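Local atomic coordinates of NADPH Quinone Oxidoreductase (Streptococcus mutans, PDB entry 4F8Y), a protein that probably catalyses the FAD-dependent reduction of quinones such as menadione with NADPH as the electron donor. Residues A[41-46]-A[89-94]; A[66-71]-A[97-102]; A[123-128]-A[159-164]. All coordinates share one frame; numbering follows the deposited sequence.

In the fold
Along the chain from the N terminus, the loop after strand 32-37 supplies residues 41-46 and helix 65-73 supplies residues 66-71; both then meet the same later helix, 90-99, at its start (interaction 1) and at its end (interaction 2). Interaction 1 closes the 42 residues between its segments and interaction 2 the 25 between its own, both spans including strand 76-82. Their segments alternate in sequence, so the two contacts cross, and they also touch through E41 and Y67 and through D44 and R98. Interaction 3 follows in series, closing the unit of strand 120-127, helix 143-150 and strand 155-163, across the chain's centre from interaction 2. Contacts 1 and 2 reach the second subunit.

Interaction 1. Residues A[41-46]-A[89-94]; sequences EHFDPV and PAILKG
With CG anti to the backbone N (chi1 -172°), F43 swings its ring toward helix 90-99, and I91, its CG1 likewise opposite its own N (chi1 -162°), extends its delta methyl to the base of F43, at CB and the carbonyl oxygen. The two side chains cross obliquely. I91 CD1 lies 4.0 Å from F43 CB and closer still, at 3.4 Å, to F43 O, so the methyl is lodged against both the side chain and the backbone of the loop. Farther out, the ring runs along the helix backbone: F43 CD2 is 3.7 Å from I91 O, and its CE2 corner comes within 3.8 Å of G94 C, which lies near the ring plane. In the flavodoxin-like fold this packs the loop after strand 32-37 against the first turns of the helix that follows strand 76-82. P45 occupies the adjoining position, its ring set against I91 and its CB 3.6 Å from G94 CA. Because G94 has no side chain, the two backbones can approach until the CA atoms of P45 and G94 are 3.8 Å apart. P45 O faces the glycine, and a CA-H...O contact of 3.1 Å runs from G94 CA to P45 O, bent to 126° at the hydrogen. The loop is braced at this point by an Asx turn, in which V46 N donates to D44 OD1 over 3.2 Å, reaching the oxygen from above the carboxylate plane. V46 of the second subunit packs on P45 and I91, while A90 N donates to D97 OD2 of that subunit.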
loop_
_atom_site.group_PDB
_atom_site.type_symbol
_atom_site.label_atom_id
_atom_site.label_comp_id
_atom_site.label_asym_id
_atom_site.label_seq_id
_atom_site.Cartn_x
_atom_site.Cartn_y
_atom_site.Cartn_z
ATOM N N GLU A 41 18.279 0.815 -1.718
ATOM C CA GLU A 41 18.412 -0.428 -2.481
ATOM C C GLU A 41 17.852 -0.296 -3.892
ATOM O O GLU A 41 18.036 -1.192 -4.721
ATOM C CB GLU A 41 17.704 -1.580 -1.759
ATOM C CG GLU A 41 18.373 -1.985 -0.453
ATOM C CD GLU A 41 19.318 -3.156 -0.618
ATOM O OE1 GLU A 41 18.824 -4.263 -0.886
ATOM O OE2 GLU A 41 20.545 -2.979 -0.470
ATOM N N HIS A 42 17.185 0.826 -4.159
ATOM C CA HIS A 42 16.461 1.036 -5.414
ATOM C C HIS A 42 15.477 -0.113 -5.634
ATOM O O HIS A 42 15.306 -0.601 -6.762
ATOM C CB HIS A 42 17.408 1.138 -6.616
ATOM C CG HIS A 42 18.742 1.746 -6.301
ATOM N ND1 HIS A 42 18.896 3.071 -5.949
ATOM C CD2 HIS A 42 19.988 1.211 -6.308
ATOM C CE1 HIS A 42 20.177 3.321 -5.739
ATOM N NE2 HIS A 42 20.861 2.211 -5.954
ATOM N N PHE A 43 14.837 -0.548 -4.550
ATOM C CA PHE A 43 13.904 -1.669 -4.599
ATOM C C PHE A 43 12.797 -1.436 -5.626
ATOM O O PHE A 43 12.161 -0.375 -5.655
ATOM C CB PHE A 43 13.305 -1.947 -3.217
ATOM C CG PHE A 43 12.490 -3.209 -3.153
ATOM C CD1 PHE A 43 13.108 -4.442 -3.083
ATOM C CD2 PHE A 43 11.104 -3.160 -3.156
ATOM C CE1 PHE A 43 12.355 -5.615 -3.030
ATOM C CE2 PHE A 43 10.349 -4.318 -3.105
ATOM C CZ PHE A 43 10.974 -5.548 -3.039
ATOM N N ASP A 44 12.599 -2.439 -6.478
ATOM C CA ASP A 44 11.531 -2.450 -7.471
ATOM C C ASP A 44 10.290 -3.107 -6.857
ATOM O O ASP A 44 10.245 -4.333 -6.713
ATOM C CB ASP A 44 12.002 -3.218 -8.715
ATOM C CG ASP A 44 10.994 -3.189 -9.859
ATOM O OD1 ASP A 44 9.882 -2.637 -9.693
ATOM O OD2 ASP A 44 11.318 -3.736 -10.935
ATOM N N PRO A 45 9.280 -2.291 -6.491
ATOM C CA PRO A 45 8.098 -2.795 -5.790
ATOM C C PRO A 45 7.024 -3.376 -6.713
ATOM O O PRO A 45 5.956 -3.733 -6.215
ATOM C CB PRO A 45 7.558 -1.540 -5.106
ATOM C CG PRO A 45 7.914 -0.429 -6.027
ATOM C CD PRO A 45 9.198 -0.833 -6.717
ATOM N N VAL A 46 7.292 -3.472 -8.017
ATOM C CA VAL A 46 6.271 -3.919 -8.982
ATOM C C VAL A 46 6.258 -5.442 -9.207
ATOM O O VAL A 46 7.103 -5.983 -9.912
ATOM C CB VAL A 46 6.385 -3.176 -10.344
ATOM C CG1 VAL A 46 5.260 -3.600 -11.282
ATOM C CG2 VAL A 46 6.356 -1.672 -10.146
ATOM N N PRO A 89 3.965 3.368 2.098
ATOM C CA PRO A 89 4.455 3.915 0.830
ATOM C C PRO A 89 4.492 2.811 -0.226
ATOM O O PRO A 89 4.726 1.650 0.115
ATOM C CB PRO A 89 5.876 4.375 1.177
ATOM C CG PRO A 89 5.812 4.710 2.615
ATOM C CD PRO A 89 4.830 3.742 3.232
ATOM N N ALA A 90 4.251 3.170 -1.484
ATOM C CA ALA A 90 4.218 2.199 -2.568
ATOM C C ALA A 90 5.393 1.215 -2.550
ATOM O O ALA A 90 5.190 0.018 -2.786
ATOM C CB ALA A 90 4.137 2.905 -3.915
ATOM N N ILE A 91 6.611 1.709 -2.288
ATOM C CA ILE A 91 7.814 0.865 -2.353
ATOM C C ILE A 91 7.834 -0.212 -1.266
ATOM O O ILE A 91 8.330 -1.317 -1.486
ATOM C CB ILE A 91 9.122 1.694 -2.298
ATOM C CG1 ILE A 91 10.312 0.863 -2.805
ATOM C CG2 ILE A 91 9.370 2.202 -0.890
ATOM C CD1 ILE A 91 11.590 1.666 -3.017
ATOM N N LEU A 92 7.292 0.112 -0.093
ATOM C CA LEU A 92 7.172 -0.873 0.984
ATOM C C LEU A 92 5.998 -1.824 0.737
ATOM O O LEU A 92 6.098 -3.018 1.040
ATOM C CB LEU A 92 7.029 -0.206 2.358
ATOM C CG LEU A 92 6.751 -1.189 3.505
ATOM C CD1 LEU A 92 7.980 -2.036 3.815
ATOM C CD2 LEU A 92 6.252 -0.477 4.757
ATOM N N LYS A 93 4.890 -1.297 0.202
ATOM C CA LYS A 93 3.755 -2.142 -0.185
ATOM C C LYS A 93 4.190 -3.206 -1.206
ATOM O O LYS A 93 3.773 -4.360 -1.135
ATOM C CB LYS A 93 2.603 -1.294 -0.724
ATOM C CG LYS A 93 1.406 -2.084 -1.253
ATOM C CD LYS A 93 0.972 -3.178 -0.287
ATOM C CE LYS A 93 -0.407 -3.709 -0.632
ATOM N NZ LYS A 93 -0.462 -4.357 -1.973
ATOM N N GLY A 94 5.050 -2.817 -2.140
ATOM C CA GLY A 94 5.614 -3.748 -3.095
ATOM C C GLY A 94 6.615 -4.706 -2.475
ATOM O O GLY A 94 6.800 -5.820 -2.976
#

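Interaction 2. Residues A[66-71]-A[97-102]; sequences KYRDLV and DRVFVA
V99 is the bump of this contact, and the hollow it enters is formed by Y67, R68 and V71 on helix 65-73. Its two methyls divide the surface between them. CG2, anti to the carbonyl carbon, presses on the root of the tyrosine, 3.7 Å from Y67 CB. CG1, anti to the backbone N (chi1 178°), settles onto the helix itself, 3.7 Å from Y67 O. The other walls are looser: R68 CG stands 4.4 Å from V99 CG1, while V71 CG2 closes the far side at 4.1 Å from the same methyl, the two valines sliding past each other in opposite directions. The backbones come closest at R68 and V99, whose CA atoms are 5.9 Å apart. V71 CG2 in turn is a small bump between two neighbours, because F100 CE1 also lies 4.1 Å from it. F100 is where the chain leaves helix 90-99, at the centre of an inverse gamma turn, and its CB starts away from helix 65-73 before the ring returns to V71. Beside this apolar patch a water spans the helices, accepting from R68 NH1 at 3.0 Å and donating to R98 O at 2.8 Å, in the plane of the guanidinium at its edge; R68 NH2 is held by V61 O. The tyrosine continues past V99, placing its hydroxyl on E41 and its ring edge-to-face with F43. W85 of the second subunit packs on F100, and FAD touches D97. Helices 65-73 and 90-99 precede and follow strand 76-82, and helices packed beside one another around a parallel sheet belong to the flavodoxin-like alpha/beta fold, here near the flavin site.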
loop_
_atom_site.group_PDB
_atom_site.type_symbol
_atom_site.label_atom_id
_atom_site.label_comp_id
_atom_site.label_asym_id
_atom_site.label_seq_id
_atom_site.Cartn_x
_atom_site.Cartn_y
_atom_site.Cartn_z
ATOM N N LYS A 66 17.473 -12.238 -2.345
ATOM C CA LYS A 66 18.175 -11.485 -1.315
ATOM C C LYS A 66 17.219 -11.135 -0.174
ATOM O O LYS A 66 17.568 -11.227 1.017
ATOM C CB LYS A 66 18.763 -10.197 -1.908
ATOM C CG LYS A 66 19.666 -9.450 -0.942
ATOM C CD LYS A 66 19.886 -8.001 -1.321
ATOM C CE LYS A 66 20.494 -7.258 -0.133
ATOM N NZ LYS A 66 20.986 -5.890 -0.467
ATOM N N TYR A 67 16.005 -10.748 -0.552
ATOM C CA TYR A 67 15.026 -10.232 0.398
ATOM C C TYR A 67 14.193 -11.319 1.090
ATOM O O TYR A 67 13.734 -11.113 2.213
ATOM C CB TYR A 67 14.163 -9.157 -0.269
ATOM C CG TYR A 67 15.006 -8.095 -0.946
ATOM C CD1 TYR A 67 15.694 -7.143 -0.199
ATOM C CD2 TYR A 67 15.138 -8.056 -2.327
ATOM C CE1 TYR A 67 16.473 -6.173 -0.808
ATOM C CE2 TYR A 67 15.919 -7.102 -2.942
ATOM C CZ TYR A 67 16.581 -6.162 -2.176
ATOM O OH TYR A 67 17.356 -5.207 -2.787
ATOM N N ARG A 68 14.022 -12.475 0.448
ATOM C CA ARG A 68 13.450 -13.633 1.132
ATOM C C ARG A 68 14.404 -14.106 2.220
ATOM O O ARG A 68 13.998 -14.383 3.348
ATOM C CB ARG A 68 13.197 -14.783 0.163
ATOM C CG ARG A 68 12.000 -14.585 -0.755
ATOM C CD ARG A 68 11.615 -15.879 -1.469
ATOM N NE ARG A 68 12.656 -16.346 -2.378
ATOM C CZ ARG A 68 12.797 -15.943 -3.639
ATOM N NH1 ARG A 68 11.960 -15.055 -4.162
ATOM N NH2 ARG A 68 13.779 -16.434 -4.379
ATOM N N ASP A 69 15.682 -14.198 1.874
ATOM C CA ASP A 69 16.690 -14.715 2.798
ATOM C C ASP A 69 16.862 -13.837 4.040
ATOM O O ASP A 69 17.136 -14.351 5.129
ATOM C CB ASP A 69 18.027 -14.899 2.080
ATOM C CG ASP A 69 18.034 -16.106 1.158
ATOM O OD1 ASP A 69 17.147 -16.974 1.304
ATOM O OD2 ASP A 69 18.929 -16.186 0.288
ATOM N N LEU A 70 16.708 -12.520 3.875
ATOM C CA LEU A 70 16.727 -11.577 5.003
ATOM C C LEU A 70 15.556 -11.846 5.965
ATOM O O LEU A 70 15.729 -11.928 7.194
ATOM C CB LEU A 70 16.678 -10.126 4.496
ATOM C CG LEU A 70 17.979 -9.461 4.032
ATOM C CD1 LEU A 70 17.689 -8.121 3.367
ATOM C CD2 LEU A 70 18.954 -9.274 5.210
ATOM N N VAL A 71 14.360 -11.998 5.401
ATOM C CA VAL A 71 13.187 -12.328 6.211
ATOM C C VAL A 71 13.367 -13.635 6.977
ATOM O O VAL A 71 13.089 -13.697 8.164
ATOM C CB VAL A 71 11.901 -12.385 5.368
ATOM C CG1 VAL A 71 10.756 -12.963 6.192
ATOM C CG2 VAL A 71 11.558 -10.998 4.854
ATOM N N ASP A 97 4.215 -7.343 -1.350
ATOM C CA ASP A 97 3.706 -8.012 -2.546
ATOM C C ASP A 97 4.716 -9.001 -3.125
ATOM O O ASP A 97 4.371 -10.132 -3.465
ATOM C CB ASP A 97 3.366 -7.008 -3.652
ATOM C CG ASP A 97 2.190 -6.124 -3.322
ATOM O OD1 ASP A 97 1.457 -6.404 -2.349
ATOM O OD2 ASP A 97 2.006 -5.138 -4.060
ATOM N N ARG A 98 5.963 -8.569 -3.262
ATOM C CA ARG A 98 6.945 -9.374 -3.983
ATOM C C ARG A 98 7.676 -10.399 -3.121
ATOM O O ARG A 98 8.033 -11.472 -3.608
ATOM C CB ARG A 98 7.947 -8.476 -4.697
ATOM C CG ARG A 98 7.324 -7.571 -5.722
ATOM C CD ARG A 98 8.415 -6.949 -6.538
ATOM N NE ARG A 98 9.159 -7.962 -7.281
ATOM C CZ ARG A 98 10.200 -7.690 -8.058
ATOM N NH1 ARG A 98 10.624 -6.439 -8.175
ATOM N NH2 ARG A 98 10.822 -8.665 -8.707
ATOM N N VAL A 99 7.882 -10.070 -1.847
ATOM C CA VAL A 99 8.637 -10.922 -0.924
ATOM C C VAL A 99 7.757 -11.879 -0.085
ATOM O O VAL A 99 8.066 -13.069 0.056
ATOM C CB VAL A 99 9.520 -10.066 0.011
ATOM C CG1 VAL A 99 10.278 -10.950 0.998
ATOM C CG2 VAL A 99 10.467 -9.208 -0.809
ATOM N N PHE A 100 6.670 -11.361 0.477
ATOM C CA PHE A 100 5.778 -12.186 1.282
ATOM C C PHE A 100 4.814 -12.957 0.384
ATOM O O PHE A 100 3.614 -12.692 0.372
ATOM C CB PHE A 100 5.024 -11.320 2.302
ATOM C CG PHE A 100 5.904 -10.795 3.408
ATOM C CD1 PHE A 100 7.010 -9.993 3.119
ATOM C CD2 PHE A 100 5.635 -11.105 4.738
ATOM C CE1 PHE A 100 7.826 -9.517 4.128
ATOM C CE2 PHE A 100 6.455 -10.629 5.759
ATOM C CZ PHE A 100 7.550 -9.835 5.452
ATOM N N VAL A 101 5.350 -13.919 -0.365
ATOM C CA VAL A 101 4.576 -14.611 -1.396
ATOM C C VAL A 101 4.121 -16.008 -0.960
ATOM O O VAL A 101 4.643 -16.571 -0.007
ATOM C CB VAL A 101 5.363 -14.706 -2.731
ATOM C CG1 VAL A 101 5.567 -13.323 -3.343
ATOM C CG2 VAL A 101 6.701 -15.393 -2.512
ATOM N N ALA A 102 3.131 -16.558 -1.653
ATOM C CA ALA A 102 2.671 -17.908 -1.357
ATOM C C ALA A 102 3.813 -18.891 -1.540
ATOM O O ALA A 102 4.556 -18.816 -2.513
ATOM C CB ALA A 102 1.495 -18.282 -2.243
HETATM O O HOH W 1 9.763 -13.562 -2.748
#

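Interaction 3. Residues A[123-128]-A[159-164]. With FAD (flavin-adenine dinucleotide), chain E.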
loop_
_atom_site.group_PDB
_atom_site.type_symbol
_atom_site.label_atom_id
_atom_site.label_comp_id
_atom_site.label_asym_id
_atom_site.label_seq_id
_atom_site.Cartn_x
_atom_site.Cartn_y
_atom_site.Cartn_z
ATOM N N TRP A 123 7.940 -4.977 15.123
ATOM C CA TRP A 123 7.627 -3.672 15.667
ATOM C C TRP A 123 7.403 -2.787 14.460
ATOM O O TRP A 123 8.219 -2.766 13.541
ATOM C CB TRP A 123 8.804 -3.165 16.501
ATOM C CG TRP A 123 8.595 -1.854 17.208
ATOM C CD1 TRP A 123 7.406 -1.269 17.539
ATOM C CD2 TRP A 123 9.619 -0.990 17.714
ATOM N NE1 TRP A 123 7.630 -0.079 18.197
ATOM C CE2 TRP A 123 8.982 0.109 18.319
ATOM C CE3 TRP A 123 11.021 -1.040 17.708
ATOM C CZ2 TRP A 123 9.696 1.148 18.914
ATOM C CZ3 TRP A 123 11.724 -0.010 18.289
ATOM C CH2 TRP A 123 11.062 1.070 18.886
ATOM N N ILE A 124 6.273 -2.093 14.438
ATOM C CA ILE A 124 5.982 -1.160 13.365
ATOM C C ILE A 124 6.028 0.248 13.942
ATOM O O ILE A 124 5.325 0.554 14.911
ATOM C CB ILE A 124 4.603 -1.423 12.738
ATOM C CG1 ILE A 124 4.563 -2.810 12.095
ATOM C CG2 ILE A 124 4.269 -0.333 11.735
ATOM C CD1 ILE A 124 3.171 -3.344 11.881
ATOM N N ILE A 125 6.883 1.091 13.370
ATOM C CA ILE A 125 6.958 2.490 13.778
ATOM C C ILE A 125 6.441 3.410 12.669
ATOM O O ILE A 125 7.031 3.498 11.593
ATOM C CB ILE A 125 8.382 2.913 14.219
ATOM C CG1 ILE A 125 8.961 1.903 15.209
ATOM C CG2 ILE A 125 8.339 4.291 14.868
ATOM C CD1 ILE A 125 10.454 2.031 15.400
ATOM N N THR A 126 5.331 4.082 12.954
ATOM C CA THR A 126 4.675 4.937 11.977
ATOM C C THR A 126 4.750 6.413 12.366
ATOM O O THR A 126 4.812 6.761 13.548
ATOM C CB THR A 126 3.176 4.557 11.786
ATOM O OG1 THR A 126 2.647 4.058 13.017
ATOM C CG2 THR A 126 3.010 3.491 10.733
ATOM N N THR A 127 4.750 7.269 11.350
ATOM C CA THR A 127 4.595 8.705 11.527
ATOM C C THR A 127 3.412 9.186 10.665
ATOM O O THR A 127 3.173 8.661 9.583
ATOM C CB THR A 127 5.907 9.460 11.175
ATOM O OG1 THR A 127 6.304 9.171 9.826
ATOM C CG2 THR A 127 7.021 9.039 12.111
ATOM N N HIS A 128 2.655 10.161 11.157
ATOM C CA HIS A 128 1.588 10.782 10.363
ATOM C C HIS A 128 1.049 12.055 11.036
ATOM O O HIS A 128 1.450 12.388 12.150
ATOM C CB HIS A 128 0.460 9.789 10.066
ATOM C CG HIS A 128 -0.197 9.232 11.292
ATOM N ND1 HIS A 128 -1.167 9.916 11.996
ATOM C CD2 HIS A 128 -0.028 8.052 11.935
ATOM C CE1 HIS A 128 -1.560 9.185 13.023
ATOM N NE2 HIS A 128 -0.888 8.048 13.009
ATOM N N LYS A 159 4.024 -5.175 17.737
ATOM C CA LYS A 159 3.848 -3.902 18.431
ATOM C C LYS A 159 3.634 -2.803 17.392
ATOM O O LYS A 159 4.390 -2.698 16.427
ATOM C CB LYS A 159 5.093 -3.604 19.279
ATOM C CG LYS A 159 5.039 -2.351 20.151
ATOM C CD LYS A 159 6.275 -2.280 21.063
ATOM C CE LYS A 159 6.360 -0.961 21.802
ATOM N NZ LYS A 159 5.160 -0.713 22.652
ATOM N N LEU A 160 2.590 -2.001 17.580
ATOM C CA LEU A 160 2.326 -0.876 16.689
ATOM C C LEU A 160 2.535 0.443 17.433
ATOM O O LEU A 160 1.805 0.773 18.366
ATOM C CB LEU A 160 0.918 -0.964 16.087
ATOM C CG LEU A 160 0.446 0.194 15.205
ATOM C CD1 LEU A 160 1.509 0.594 14.204
ATOM C CD2 LEU A 160 -0.859 -0.167 14.488
ATOM N N THR A 161 3.554 1.180 17.010
ATOM C CA THR A 161 3.933 2.431 17.641
ATOM C C THR A 161 3.672 3.596 16.687
ATOM O O THR A 161 4.374 3.772 15.684
ATOM C CB THR A 161 5.419 2.396 18.084
ATOM O OG1 THR A 161 5.579 1.434 19.134
ATOM C CG2 THR A 161 5.885 3.769 18.584
ATOM N N GLU A 162 2.652 4.387 17.010
ATOM C CA GLU A 162 2.222 5.494 16.162
ATOM C C GLU A 162 2.661 6.842 16.733
ATOM O O GLU A 162 2.295 7.198 17.851
ATOM C CB GLU A 162 0.702 5.459 15.993
ATOM C CG GLU A 162 0.172 4.052 15.866
ATOM C CD GLU A 162 -1.332 3.979 15.895
ATOM O OE1 GLU A 162 -1.966 4.540 14.979
ATOM O OE2 GLU A 162 -1.882 3.340 16.818
ATOM N N LEU A 163 3.456 7.573 15.958
ATOM C CA LEU A 163 3.867 8.925 16.312
ATOM C C LEU A 163 2.960 9.901 15.560
ATOM O O LEU A 163 3.158 10.171 14.368
ATOM C CB LEU A 163 5.349 9.151 15.973
ATOM C CG LEU A 163 6.352 8.072 16.423
ATOM C CD1 LEU A 163 7.794 8.517 16.208
ATOM C CD2 LEU A 163 6.123 7.670 17.869
ATOM N N THR A 164 1.960 10.414 16.275
ATOM C CA THR A 164 0.853 11.155 15.676
ATOM C C THR A 164 1.091 12.675 15.642
ATOM O O THR A 164 2.070 13.174 16.210
ATOM C CB THR A 164 -0.481 10.820 16.391
ATOM O OG1 THR A 164 -0.453 11.323 17.730
ATOM C CG2 THR A 164 -0.702 9.312 16.436
HETATM P PA FAD E . 9.841 15.314 7.618
HETATM O O1A FAD E . 9.094 16.289 6.523
HETATM O O2A FAD E . 11.087 14.800 7.057
HETATM O O5B FAD E . 10.132 16.140 8.996
HETATM C C5B FAD E . 9.040 16.532 9.783
HETATM C C4B FAD E . 9.416 17.493 10.898
HETATM O O4B FAD E . 10.365 16.990 11.898
HETATM C C3B FAD E . 10.101 18.843 10.439
HETATM O O3B FAD E . 9.572 20.063 10.873
HETATM C C2B FAD E . 11.574 18.559 10.660
HETATM O O2B FAD E . 12.472 19.629 10.530
HETATM C C1B FAD E . 11.482 17.830 11.941
HETATM N N9A FAD E . 12.681 17.099 12.344
HETATM C C8A FAD E . 13.567 16.479 11.560
HETATM N N7A FAD E . 14.527 15.901 12.373
HETATM C C5A FAD E . 14.200 16.183 13.679
HETATM C C6A FAD E . 14.797 15.861 14.873
HETATM N N6A FAD E . 16.019 15.073 14.885
HETATM N N1A FAD E . 14.260 16.277 16.027
HETATM C C2A FAD E . 13.124 17.018 16.026
HETATM N N3A FAD E . 12.536 17.335 14.840
HETATM C C4A FAD E . 13.075 16.916 13.678
HETATM N N1 FAD E . -0.370 11.895 7.079
HETATM C C2 FAD E . -1.821 11.817 7.578
HETATM O O2 FAD E . -1.982 11.731 8.956
HETATM N N3 FAD E . -2.624 10.753 6.784
HETATM C C4 FAD E . -2.444 10.580 5.215
HETATM O O4 FAD E . -2.878 9.349 4.741
HETATM C C4X FAD E . -1.028 10.938 4.711
HETATM N N5 FAD E . -0.656 10.800 3.306
HETATM C C5X FAD E . 0.581 11.352 2.787
HETATM C C6 FAD E . 0.895 11.084 1.432
HETATM C C7 FAD E . 2.055 11.575 0.903
HETATM C C7M FAD E . 2.405 11.278 -0.552
HETATM C C8 FAD E . 2.888 12.313 1.672
HETATM C C8M FAD E . 4.186 12.860 1.087
HETATM C C9 FAD E . 2.579 12.570 2.981
HETATM C C9A FAD E . 1.382 12.068 3.535
HETATM N N10 FAD E . 1.089 12.349 4.922
HETATM C C10 FAD E . -0.120 11.839 5.582
HETATM C "C1'" FAD E . 2.082 12.991 5.756
HETATM C "C2'" FAD E . 3.178 12.099 6.337
HETATM O "O2'" FAD E . 2.741 10.981 7.072
HETATM C "C3'" FAD E . 4.259 12.907 7.024
HETATM O "O3'" FAD E . 4.836 13.876 6.198
HETATM C "C4'" FAD E . 5.295 11.990 7.643
HETATM O "O4'" FAD E . 4.762 10.919 8.356
HETATM C "C5'" FAD E . 6.338 12.723 8.455
HETATM O "O5'" FAD E . 7.521 12.004 8.558
HETATM P P FAD E . 8.755 12.555 7.631
HETATM O O1P FAD E . 10.106 11.687 7.992
HETATM O O2P FAD E . 8.400 12.449 6.218
HETATM O O3P FAD E . 8.789 14.141 8.087
HETATM O O HOH W 2 -0.224 4.856 12.441
#
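W123 NE1 donates to T161 OG1 at 2.7 Å in a nearly straight bond (172° at the hydrogen), with the hydroxyl only 2° out of the indole plane. The indole gets there because CG is anti to the backbone N (chi1 -176°), which lays its pyrrole edge across the neighbouring strand. Its rotation is further fixed by I125 CG1, which sits 3.6 Å above the centre of one ring face, and by the aliphatic chain of K159, whose CG is 3.7 Å from W123 CD1. Beneath these side chains the strands pair in parallel: K159 O and T161 O accept from I124 N and T126 N, and I124 O and T126 O accept from T161 N and L163 N. The last bond, H128 N to L163 O, is longer at 3.3 Å. On the face bearing I124, T126, L160 and E162, L160 CD1 packs against I124 CG2, and a water accepts from T126 OG1 (3.0 Å) while donating to E162 OE1. Past the strand ends, H128 lies alongside T164, its CE1 3.5 Å from T164 CG2, and T130 N donates to its ND1. T127 OG1 points to the cofactor, hydrogen-bonded to FAD O4' at 2.8 Å and to N16 as well, while H128 CB lies 3.3 Å from FAD O2. Adjacent parallel strands joined through helix 143-150 make a beta-alpha-beta crossover, and a flavin held at the C-terminal ends of the parallel strands is typical of the flavodoxin-like fold, here with FAD.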